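Local structure of galactose-binding like protein (7M1A) at residues A56-D61 and Y166-T171; D107-L112 and Y153-C158; R89-W94 and L113-V118. The protein binds calcium and, as a SusE-like protein of Bacteroides thetaiotaomicron, probably binds sugars and may help break them down, this chain being its C-terminal galactose-binding-like domain. All coordinates share one frame; numbering follows the deposited sequence.

Contact 1. Residues A56-D61 and Y166-T171. With CA (calcium ion), chain F.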
loop_
_atom_site.group_PDB
_atom_site.type_symbol
_atom_site.label_atom_id
_atom_site.label_comp_id
_atom_site.label_asym_id
_atom_site.label_seq_id
_atom_site.Cartn_x
_atom_site.Cartn_y
_atom_site.Cartn_z
ATOM N N ALA A 56 1.661 -5.690 -16.558
ATOM C CA ALA A 56 1.337 -5.246 -15.205
ATOM C C ALA A 56 2.477 -4.353 -14.741
ATOM O O ALA A 56 3.641 -4.601 -14.989
ATOM C CB ALA A 56 1.239 -6.400 -14.246
ATOM N N VAL A 57 2.117 -3.293 -13.989
ATOM C CA VAL A 57 3.093 -2.340 -13.461
ATOM C C VAL A 57 2.790 -2.109 -11.976
ATOM O O VAL A 57 1.665 -1.835 -11.650
ATOM C CB VAL A 57 3.095 -1.016 -14.273
ATOM C CG1 VAL A 57 3.963 0.056 -13.625
ATOM C CG2 VAL A 57 3.410 -1.240 -15.722
ATOM N N PHE A 58 3.835 -2.092 -11.129
ATOM C CA PHE A 58 3.584 -1.605 -9.767
ATOM C C PHE A 58 4.861 -0.883 -9.309
ATOM O O PHE A 58 5.925 -0.949 -9.945
ATOM C CB PHE A 58 3.159 -2.763 -8.842
ATOM C CG PHE A 58 4.205 -3.805 -8.616
ATOM C CD1 PHE A 58 5.217 -3.664 -7.676
ATOM C CD2 PHE A 58 4.242 -4.929 -9.461
ATOM C CE1 PHE A 58 6.220 -4.611 -7.510
ATOM C CE2 PHE A 58 5.252 -5.882 -9.318
ATOM C CZ PHE A 58 6.278 -5.720 -8.383
ATOM N N THR A 59 4.687 -0.100 -8.223
ATOM C CA THR A 59 5.641 0.933 -7.864
ATOM C C THR A 59 5.916 0.841 -6.357
ATOM O O THR A 59 4.992 0.668 -5.545
ATOM C CB THR A 59 5.022 2.292 -8.167
ATOM O OG1 THR A 59 4.562 2.368 -9.529
ATOM C CG2 THR A 59 5.992 3.431 -7.946
ATOM N N PHE A 60 7.158 1.148 -5.938
ATOM C CA PHE A 60 7.488 1.197 -4.510
ATOM C C PHE A 60 8.688 2.101 -4.275
ATOM O O PHE A 60 9.311 2.566 -5.209
ATOM C CB PHE A 60 7.672 -0.195 -3.897
ATOM C CG PHE A 60 8.737 -1.044 -4.511
ATOM C CD1 PHE A 60 8.483 -1.761 -5.676
ATOM C CD2 PHE A 60 10.021 -1.166 -3.953
ATOM C CE1 PHE A 60 9.431 -2.662 -6.212
ATOM C CE2 PHE A 60 10.995 -2.028 -4.526
ATOM C CZ PHE A 60 10.691 -2.769 -5.628
ATOM N N ASP A 61 8.953 2.399 -3.010
ATOM C CA ASP A 61 9.951 3.346 -2.540
ATOM C C ASP A 61 10.935 2.514 -1.742
ATOM O O ASP A 61 10.543 1.799 -0.783
ATOM C CB ASP A 61 9.201 4.357 -1.685
ATOM C CG ASP A 61 9.975 5.490 -1.077
ATOM O OD1 ASP A 61 11.216 5.490 -1.087
ATOM O OD2 ASP A 61 9.289 6.459 -0.643
ATOM N N TYR A 166 0.035 -10.927 -18.985
ATOM C CA TYR A 166 0.672 -9.743 -18.403
ATOM C C TYR A 166 0.644 -9.774 -16.860
ATOM O O TYR A 166 1.258 -8.898 -16.258
ATOM C CB TYR A 166 -0.022 -8.453 -18.873
ATOM C CG TYR A 166 0.172 -8.108 -20.319
ATOM C CD1 TYR A 166 1.420 -8.136 -20.927
ATOM C CD2 TYR A 166 -0.934 -7.917 -21.140
ATOM C CE1 TYR A 166 1.598 -7.804 -22.289
ATOM C CE2 TYR A 166 -0.779 -7.615 -22.490
ATOM C CZ TYR A 166 0.485 -7.590 -23.073
ATOM O OH TYR A 166 0.645 -7.264 -24.394
ATOM N N ASN A 167 -0.070 -10.746 -16.234
ATOM C CA ASN A 167 -0.135 -10.829 -14.781
ATOM C C ASN A 167 1.234 -11.123 -14.185
ATOM O O ASN A 167 2.118 -11.641 -14.836
ATOM C CB ASN A 167 -1.251 -11.808 -14.379
ATOM C CG ASN A 167 -2.600 -11.187 -14.650
ATOM O OD1 ASN A 167 -2.994 -10.226 -13.957
ATOM N ND2 ASN A 167 -3.338 -11.716 -15.614
ATOM N N ILE A 168 1.347 -10.876 -12.884
ATOM C CA ILE A 168 2.563 -11.268 -12.195
ATOM C C ILE A 168 2.255 -11.714 -10.761
ATOM O O ILE A 168 1.447 -11.108 -10.049
ATOM C CB ILE A 168 3.641 -10.137 -12.224
ATOM C CG1 ILE A 168 4.975 -10.570 -11.601
ATOM C CG2 ILE A 168 3.086 -8.859 -11.574
ATOM C CD1 ILE A 168 6.096 -9.592 -11.815
ATOM N N CYS A 169 2.968 -12.759 -10.286
ATOM C CA CYS A 169 2.990 -13.093 -8.865
ATOM C C CYS A 169 4.437 -13.547 -8.542
ATOM O O CYS A 169 5.104 -14.175 -9.364
ATOM C CB CYS A 169 1.979 -14.203 -8.544
ATOM S SG CYS A 169 2.217 -15.797 -9.368
ATOM N N PHE A 170 4.872 -13.314 -7.311
ATOM C CA PHE A 170 6.177 -13.756 -6.845
ATOM C C PHE A 170 6.246 -13.561 -5.326
ATOM O O PHE A 170 5.320 -12.920 -4.754
ATOM C CB PHE A 170 7.376 -13.113 -7.555
ATOM C CG PHE A 170 7.541 -11.652 -7.296
ATOM C CD1 PHE A 170 6.717 -10.719 -7.974
ATOM C CD2 PHE A 170 8.506 -11.172 -6.438
ATOM C CE1 PHE A 170 6.885 -9.342 -7.789
ATOM C CE2 PHE A 170 8.665 -9.778 -6.244
ATOM C CZ PHE A 170 7.829 -8.896 -6.905
ATOM N N THR A 171 7.305 -14.107 -4.663
ATOM C CA THR A 171 7.343 -14.126 -3.209
ATOM C C THR A 171 8.305 -13.090 -2.602
ATOM O O THR A 171 8.034 -12.675 -1.428
ATOM C CB THR A 171 7.646 -15.522 -2.644
ATOM O OG1 THR A 171 7.623 -15.464 -1.212
ATOM C CG2 THR A 171 9.017 -16.064 -3.039
HETATM CA CA CA F . 8.402 -12.584 0.840
HETATM O O HOH W 1 6.885 -14.183 1.656
#
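Phe-58 and Phe-170 reach toward each other tip to tip across the interior of the beta sandwich that marks galactose-binding-like domains. Phe-58 leaves its strand with CG between the backbone N and the carbonyl carbon (chi1 65°), and CB meets nothing of 166-171. Its contacts begin along one edge of the ring, where CE2 lies 4.3 Å from Ile-168 CG2, a methyl near the ring plane. CE2 also comes within 4.1 Å of Phe-170 CE1. CZ, the tip, goes furthest, 3.7 Å from Phe-170 CE1, and it arrives at the edge of the Phe-170 ring, in plane. Nearer the start of the strand, Ala-56 CB touches Ile-168 CG2 at 4.1 Å, and Ala-56 N donates a hydrogen bond of 3.2 Å to Tyr-166 O. Beyond Phe-170, Thr-171 O binds the calcium ion at 2.3 Å; Tyr-28 O, Asn-31 OD1, Arg-33 O, Glu-172 OE1 and a water complete the site. Leu-45 of strand 45-46 packs on both phenylalanines, Phe-58 also touches Ile-156 of strand 151-158, and Phe-170 touches Leu-73 of strand 70-74, so the rings join the two sheets.

Contact 2. Residues D107-L112 and Y153-C158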
loop_
_atom_site.group_PDB
_atom_site.type_symbol
_atom_site.label_atom_id
_atom_site.label_comp_id
_atom_site.label_asym_id
_atom_site.label_seq_id
_atom_site.Cartn_x
_atom_site.Cartn_y
_atom_site.Cartn_z
ATOM N N ASP A 107 7.552 9.033 -17.987
ATOM C CA ASP A 107 8.471 10.045 -18.429
ATOM C C ASP A 107 9.717 10.172 -17.560
ATOM O O ASP A 107 10.806 10.409 -18.108
ATOM C CB ASP A 107 7.768 11.414 -18.569
ATOM C CG ASP A 107 6.814 11.482 -19.758
ATOM O OD1 ASP A 107 6.907 10.648 -20.693
ATOM O OD2 ASP A 107 6.041 12.448 -19.798
ATOM N N GLN A 108 9.583 10.240 -16.205
ATOM C CA GLN A 108 10.706 10.544 -15.359
ATOM C C GLN A 108 11.591 9.290 -15.102
ATOM O O GLN A 108 12.606 9.413 -14.387
ATOM C CB GLN A 108 10.317 11.149 -14.001
ATOM C CG GLN A 108 9.782 10.139 -13.009
ATOM C CD GLN A 108 8.911 10.828 -11.980
ATOM O OE1 GLN A 108 7.717 10.966 -12.199
ATOM N NE2 GLN A 108 9.544 11.274 -10.891
ATOM N N TRP A 109 11.139 8.058 -15.478
ATOM C CA TRP A 109 11.750 6.748 -15.031
ATOM C C TRP A 109 12.835 6.349 -16.034
ATOM O O TRP A 109 12.709 6.587 -17.254
ATOM C CB TRP A 109 10.614 5.725 -14.965
ATOM C CG TRP A 109 9.598 6.030 -13.904
ATOM C CD1 TRP A 109 8.481 6.776 -14.050
ATOM C CD2 TRP A 109 9.630 5.518 -12.581
ATOM N NE1 TRP A 109 7.813 6.819 -12.824
ATOM C CE2 TRP A 109 8.484 6.014 -11.918
ATOM C CE3 TRP A 109 10.557 4.679 -11.898
ATOM C CZ2 TRP A 109 8.202 5.686 -10.591
ATOM C CZ3 TRP A 109 10.254 4.356 -10.591
ATOM C CH2 TRP A 109 9.111 4.882 -9.945
ATOM N N VAL A 110 13.828 5.603 -15.500
ATOM C CA VAL A 110 14.879 5.065 -16.300
ATOM C C VAL A 110 14.882 3.552 -16.127
ATOM O O VAL A 110 14.668 3.010 -15.046
ATOM C CB VAL A 110 16.215 5.734 -15.900
ATOM C CG1 VAL A 110 17.421 5.127 -16.600
ATOM C CG2 VAL A 110 16.173 7.208 -16.326
ATOM N N LYS A 111 15.115 2.830 -17.222
ATOM C CA LYS A 111 15.085 1.363 -17.180
ATOM C C LYS A 111 16.454 0.868 -16.694
ATOM O O LYS A 111 17.476 1.204 -17.267
ATOM C CB LYS A 111 14.761 0.735 -18.541
ATOM C CG LYS A 111 14.644 -0.804 -18.452
ATOM C CD LYS A 111 14.096 -1.445 -19.725
ATOM C CE LYS A 111 15.014 -1.250 -20.913
ATOM N NZ LYS A 111 14.495 -2.017 -22.046
ATOM N N LEU A 112 16.436 0.144 -15.574
ATOM C CA LEU A 112 17.652 -0.283 -14.862
ATOM C C LEU A 112 18.070 -1.660 -15.374
ATOM O O LEU A 112 19.277 -1.936 -15.557
ATOM C CB LEU A 112 17.406 -0.287 -13.367
ATOM C CG LEU A 112 17.097 1.108 -12.771
ATOM C CD1 LEU A 112 16.619 0.729 -11.343
ATOM C CD2 LEU A 112 18.385 1.904 -12.639
ATOM N N TYR A 153 13.160 5.218 -6.049
ATOM C CA TYR A 153 11.837 4.670 -6.351
ATOM C C TYR A 153 11.987 3.645 -7.450
ATOM O O TYR A 153 12.856 3.832 -8.313
ATOM C CB TYR A 153 10.913 5.810 -6.798
ATOM C CG TYR A 153 10.891 6.888 -5.756
ATOM C CD1 TYR A 153 10.172 6.776 -4.548
ATOM C CD2 TYR A 153 11.635 8.053 -5.958
ATOM C CE1 TYR A 153 10.173 7.830 -3.637
ATOM C CE2 TYR A 153 11.688 9.076 -5.024
ATOM C CZ TYR A 153 10.976 8.949 -3.836
ATOM O OH TYR A 153 11.020 9.972 -2.906
ATOM N N ILE A 154 11.172 2.620 -7.374
ATOM C CA ILE A 154 11.310 1.492 -8.300
ATOM C C ILE A 154 9.971 1.165 -8.923
ATOM O O ILE A 154 8.925 1.267 -8.280
ATOM C CB ILE A 154 11.822 0.251 -7.555
ATOM C CG1 ILE A 154 13.234 0.502 -6.985
ATOM C CG2 ILE A 154 11.868 -0.991 -8.465
ATOM C CD1 ILE A 154 14.343 0.635 -7.981
ATOM N N ARG A 155 9.985 0.747 -10.192
ATOM C CA ARG A 155 8.837 0.111 -10.815
ATOM C C ARG A 155 9.258 -1.262 -11.348
ATOM O O ARG A 155 10.375 -1.434 -11.897
ATOM C CB ARG A 155 8.192 0.931 -11.928
ATOM C CG ARG A 155 7.341 2.028 -11.361
ATOM C CD ARG A 155 6.910 2.947 -12.508
ATOM N NE ARG A 155 5.455 3.144 -12.237
ATOM C CZ ARG A 155 4.671 3.774 -13.092
ATOM N NH1 ARG A 155 5.168 4.316 -14.212
ATOM N NH2 ARG A 155 3.357 3.850 -12.904
ATOM N N ILE A 156 8.328 -2.214 -11.251
ATOM C CA ILE A 156 8.501 -3.490 -11.964
ATOM C C ILE A 156 7.381 -3.610 -12.994
ATOM O O ILE A 156 6.221 -3.305 -12.727
ATOM C CB ILE A 156 8.559 -4.659 -10.982
ATOM C CG1 ILE A 156 9.926 -4.572 -10.236
ATOM C CG2 ILE A 156 8.415 -6.016 -11.683
ATOM C CD1 ILE A 156 10.117 -5.584 -9.131
ATOM N N LYS A 157 7.786 -3.907 -14.257
ATOM C CA LYS A 157 6.857 -4.118 -15.369
ATOM C C LYS A 157 6.945 -5.586 -15.831
ATOM O O LYS A 157 8.027 -6.049 -16.171
ATOM C CB LYS A 157 7.226 -3.134 -16.481
ATOM C CG LYS A 157 6.360 -3.211 -17.747
ATOM C CD LYS A 157 6.958 -2.337 -18.936
ATOM C CE LYS A 157 5.914 -2.205 -20.020
ATOM N NZ LYS A 157 6.348 -1.359 -21.162
ATOM N N CYS A 158 5.793 -6.288 -15.867
ATOM C CA CYS A 158 5.769 -7.683 -16.306
ATOM C C CYS A 158 5.373 -7.731 -17.782
ATOM O O CYS A 158 4.181 -7.566 -18.116
ATOM C CB CYS A 158 4.807 -8.499 -15.440
ATOM S SG CYS A 158 5.083 -10.240 -15.868
#
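Trp-109 lays one face of its indole on the aliphatic part of Arg-155, and the two side chains cross at about a right angle. Arg-155 CD sits over the centre of the six-membered ring, 3.6 Å from its centroid and 14° off the normal, a CH-pi contact. Arg-155 CG follows at 3.6 Å from Trp-109 CH2. Further out chi3 (135°) bends the chain at NE; the guanidinium and indole planes lie 25° apart. Arg-155 NH1 is 3.9 Å from Trp-109 NE1, and the charged end finds its partners elsewhere: NH2 forms a salt bridge with Asp-16, NE and NH1 bond to Thr-59 OG1 and Gly-104 O, and Trp-106 adds a cation-pi contact. With all three nitrogens engaged, the guanidinium is probably held firmly in its rotation. Strands 110-116 and 151-158 both border strand 88-96 in the same antiparallel sheet of the beta sandwich, and Trp-109, in the loop leading into 110-116, reaches past Cys-96 of the strand between them to meet the far one. The tip of the indole presses on that strand itself: Trp-109 CZ3 is 3.5 Å from Tyr-153 O, and Trp-109 CH2 lies 3.7 Å from Tyr-153 CB. An alanine in place of Trp-109 would probably leave a gap over the Arg-155 methylenes and beside Tyr-153 CB, with Arg-155 CD losing the aromatic face that covers it. Leu-112 and Ile-154 meet separately from the indole, their side chains again crossing at about a right angle, with CD1 of Leu-112 4.1 Å from CD1 of Ile-154. Ile-154 also packs on Phe-60 and on Phe-175 of strand 169-176, while Leu-112 touches Met-148.

Contact 3. Residues R89-W94 and L113-V118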
loop_
_atom_site.group_PDB
_atom_site.type_symbol
_atom_site.label_atom_id
_atom_site.label_comp_id
_atom_site.label_asym_id
_atom_site.label_seq_id
_atom_site.Cartn_x
_atom_site.Cartn_y
_atom_site.Cartn_z
ATOM N N ARG A 89 8.234 -14.076 -16.545
ATOM C CA ARG A 89 9.227 -14.677 -17.460
ATOM C C ARG A 89 10.075 -13.577 -18.098
ATOM O O ARG A 89 11.302 -13.665 -18.085
ATOM C CB ARG A 89 8.533 -15.537 -18.527
ATOM C CG ARG A 89 9.522 -16.173 -19.487
ATOM C CD ARG A 89 8.812 -17.140 -20.428
ATOM N NE ARG A 89 9.781 -17.820 -21.294
ATOM C CZ ARG A 89 9.435 -18.690 -22.240
ATOM N NH1 ARG A 89 8.145 -18.925 -22.459
ATOM N NH2 ARG A 89 10.371 -19.370 -22.893
ATOM N N ARG A 90 9.452 -12.528 -18.669
ATOM C CA ARG A 90 10.207 -11.364 -19.130
ATOM C C ARG A 90 9.677 -10.124 -18.422
ATOM O O ARG A 90 8.459 -9.944 -18.369
ATOM C CB ARG A 90 9.949 -11.162 -20.625
ATOM C CG ARG A 90 10.710 -12.186 -21.472
ATOM C CD ARG A 90 12.179 -11.775 -21.631
ATOM N NE ARG A 90 12.277 -10.509 -22.376
ATOM C CZ ARG A 90 12.561 -9.230 -21.974
ATOM N NH1 ARG A 90 12.858 -8.864 -20.712
ATOM N NH2 ARG A 90 12.499 -8.292 -22.908
ATOM N N TYR A 91 10.581 -9.386 -17.782
ATOM C CA TYR A 91 10.121 -8.272 -16.955
ATOM C C TYR A 91 11.236 -7.252 -16.859
ATOM O O TYR A 91 12.351 -7.519 -17.291
ATOM C CB TYR A 91 9.667 -8.758 -15.551
ATOM C CG TYR A 91 10.687 -9.504 -14.714
ATOM C CD1 TYR A 91 11.002 -10.850 -14.949
ATOM C CD2 TYR A 91 11.308 -8.851 -13.653
ATOM C CE1 TYR A 91 11.896 -11.512 -14.111
ATOM C CE2 TYR A 91 12.198 -9.526 -12.817
ATOM C CZ TYR A 91 12.491 -10.864 -13.042
ATOM O OH TYR A 91 13.366 -11.527 -12.218
ATOM N N GLU A 92 10.870 -6.059 -16.376
ATOM C CA GLU A 92 11.842 -4.986 -16.351
ATOM C C GLU A 92 11.846 -4.311 -14.981
ATOM O O GLU A 92 10.796 -4.244 -14.319
ATOM C CB GLU A 92 11.524 -3.893 -17.380
ATOM C CG GLU A 92 11.623 -4.398 -18.813
ATOM C CD GLU A 92 11.029 -3.465 -19.844
ATOM O OE1 GLU A 92 10.374 -2.472 -19.490
ATOM O OE2 GLU A 92 11.354 -3.686 -20.985
ATOM N N VAL A 93 13.008 -3.793 -14.553
ATOM C CA VAL A 93 13.104 -2.987 -13.336
ATOM C C VAL A 93 13.451 -1.578 -13.738
ATOM O O VAL A 93 14.443 -1.394 -14.469
ATOM C CB VAL A 93 14.153 -3.564 -12.329
ATOM C CG1 VAL A 93 14.119 -2.801 -11.015
ATOM C CG2 VAL A 93 13.920 -5.050 -12.146
ATOM N N TRP A 94 12.699 -0.587 -13.244
ATOM C CA TRP A 94 12.877 0.825 -13.608
ATOM C C TRP A 94 13.054 1.604 -12.301
ATOM O O TRP A 94 12.622 1.181 -11.206
ATOM C CB TRP A 94 11.666 1.429 -14.365
ATOM C CG TRP A 94 11.406 0.853 -15.704
ATOM C CD1 TRP A 94 11.128 -0.469 -16.026
ATOM C CD2 TRP A 94 11.454 1.564 -16.949
ATOM N NE1 TRP A 94 10.824 -0.562 -17.415
ATOM C CE2 TRP A 94 11.080 0.670 -17.984
ATOM C CE3 TRP A 94 11.836 2.879 -17.253
ATOM C CZ2 TRP A 94 11.049 1.114 -19.326
ATOM C CZ3 TRP A 94 11.733 3.340 -18.573
ATOM C CH2 TRP A 94 11.332 2.449 -19.581
ATOM N N LEU A 113 17.080 -2.554 -15.575
ATOM C CA LEU A 113 17.368 -3.952 -15.889
ATOM C C LEU A 113 16.296 -4.527 -16.814
ATOM O O LEU A 113 15.103 -4.320 -16.578
ATOM C CB LEU A 113 17.300 -4.868 -14.633
ATOM C CG LEU A 113 18.389 -4.582 -13.572
ATOM C CD1 LEU A 113 18.037 -5.238 -12.244
ATOM C CD2 LEU A 113 19.795 -4.951 -14.042
ATOM N N ASP A 114 16.790 -5.312 -17.799
ATOM C CA ASP A 114 15.928 -6.184 -18.603
ATOM C C ASP A 114 16.122 -7.592 -18.042
ATOM O O ASP A 114 17.254 -8.100 -18.038
ATOM C CB ASP A 114 16.449 -6.303 -20.035
ATOM C CG ASP A 114 16.325 -5.015 -20.796
ATOM O OD1 ASP A 114 15.202 -4.585 -20.947
ATOM O OD2 ASP A 114 17.371 -4.386 -21.115
HETATM N N MSE A 115 15.078 -8.195 -17.478
HETATM C CA MSE A 115 15.186 -9.504 -16.831
HETATM C C MSE A 115 14.497 -10.550 -17.682
HETATM O O MSE A 115 13.400 -10.358 -18.209
HETATM C CB MSE A 115 14.542 -9.505 -15.419
HETATM C CG MSE A 115 15.121 -8.442 -14.526
HETATM SE SE MSE A 115 17.013 -8.773 -14.027
HETATM C CE MSE A 115 16.715 -10.400 -12.970
ATOM N N GLU A 116 15.132 -11.725 -17.717
ATOM C CA GLU A 116 14.486 -12.911 -18.235
ATOM C C GLU A 116 14.695 -14.063 -17.250
ATOM O O GLU A 116 15.819 -14.359 -16.872
ATOM C CB GLU A 116 15.003 -13.318 -19.626
ATOM C CG GLU A 116 14.324 -14.629 -20.092
ATOM C CD GLU A 116 14.703 -15.143 -21.455
ATOM O OE1 GLU A 116 15.506 -14.468 -22.106
ATOM O OE2 GLU A 116 14.162 -16.206 -21.859
ATOM N N ASN A 117 13.604 -14.688 -16.822
ATOM C CA ASN A 117 13.698 -15.902 -16.015
ATOM C C ASN A 117 13.867 -17.066 -17.008
ATOM O O ASN A 117 12.925 -17.406 -17.768
ATOM C CB ASN A 117 12.393 -16.101 -15.242
ATOM C CG ASN A 117 12.363 -17.401 -14.468
ATOM O OD1 ASN A 117 11.434 -18.176 -14.598
ATOM N ND2 ASN A 117 13.387 -17.633 -13.661
ATOM N N VAL A 118 15.071 -17.647 -17.092
ATOM C CA VAL A 118 15.391 -18.743 -18.024
ATOM C C VAL A 118 15.239 -20.056 -17.292
ATOM O O VAL A 118 15.704 -20.222 -16.141
ATOM C CB VAL A 118 16.821 -18.578 -18.556
ATOM C CG1 VAL A 118 17.214 -19.786 -19.399
ATOM C CG2 VAL A 118 17.027 -17.282 -19.316
HETATM O O HOH W 2 12.609 -17.827 -20.471
HETATM O O HOH W 3 13.023 -5.915 -21.524
#
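The side chains of Met-115, present as selenomethionine, and Tyr-91 cross obliquely; the two residues form a hydrogen-bonded pair between antiparallel strands 113-116 and 91-94. Met-115 CB sits over the centre of the Tyr-91 ring, 3.4 Å from the centroid and 11° off its normal, a close CH-pi contact. Tyr-91 CG stands between the backbone N and the carbonyl carbon (chi1 58°). The bent Met-115 chain brings CE to 3.6 Å from Tyr-91 OH, whose hydrogen-bond partner is Asp-140. On the same face, Val-93 and Leu-113 run side by side, pointing the same way, with their CB atoms 4.1 Å apart. The other face carries charge. Glu-92 and Asp-114 also lie side by side, their carboxylate planes 69° apart and Glu-92 OE2 4.0 Å from Asp-114 OD1. A water donates to both of these oxygens and accepts from Arg-90 NH2, while Lys-111 forms a salt bridge with Asp-114; together these probably ease the repulsion. Arg-90 NH1 bonds to Met-115 O at 3.0 Å, from above the carbonyl plane, and Tyr-91 N reaches the same oxygen from the opposite face. A second water joins Arg-89 NE, Glu-116 OE2 and Asn-117 O. Arg-89 and Arg-90 both face Lys-160 in a classic beta bulge. On its other side strand 88-96 pairs with strand 151-158, while Val-93, Leu-113 and Met-115 pack against Phe-71 of strand 70-74 in the second sheet, and Leu-113 and Met-115 reach Ala-142 of strand 140-143.

In the fold
From the N terminus, strand 56-61 opens the widest loop, which contact 1 closes only at 166-171, near the calcium ion; the other two contacts fall entirely within it. Contact 3 closes the shortest loop, joining 89-94 to 113-118. Contact 2 starts between those two segments, at 107-112, and closes at 153-158, so contacts 2 and 3 cross along the chain while sharing strand 110-116. All three reach one antiparallel sheet, in which strand 151-158 pairs with 56-66 on one side and 88-96 on the other, and 88-96 pairs in turn with 110-116. Contact 1 alone uses a segment of the second sheet, strand 169-176.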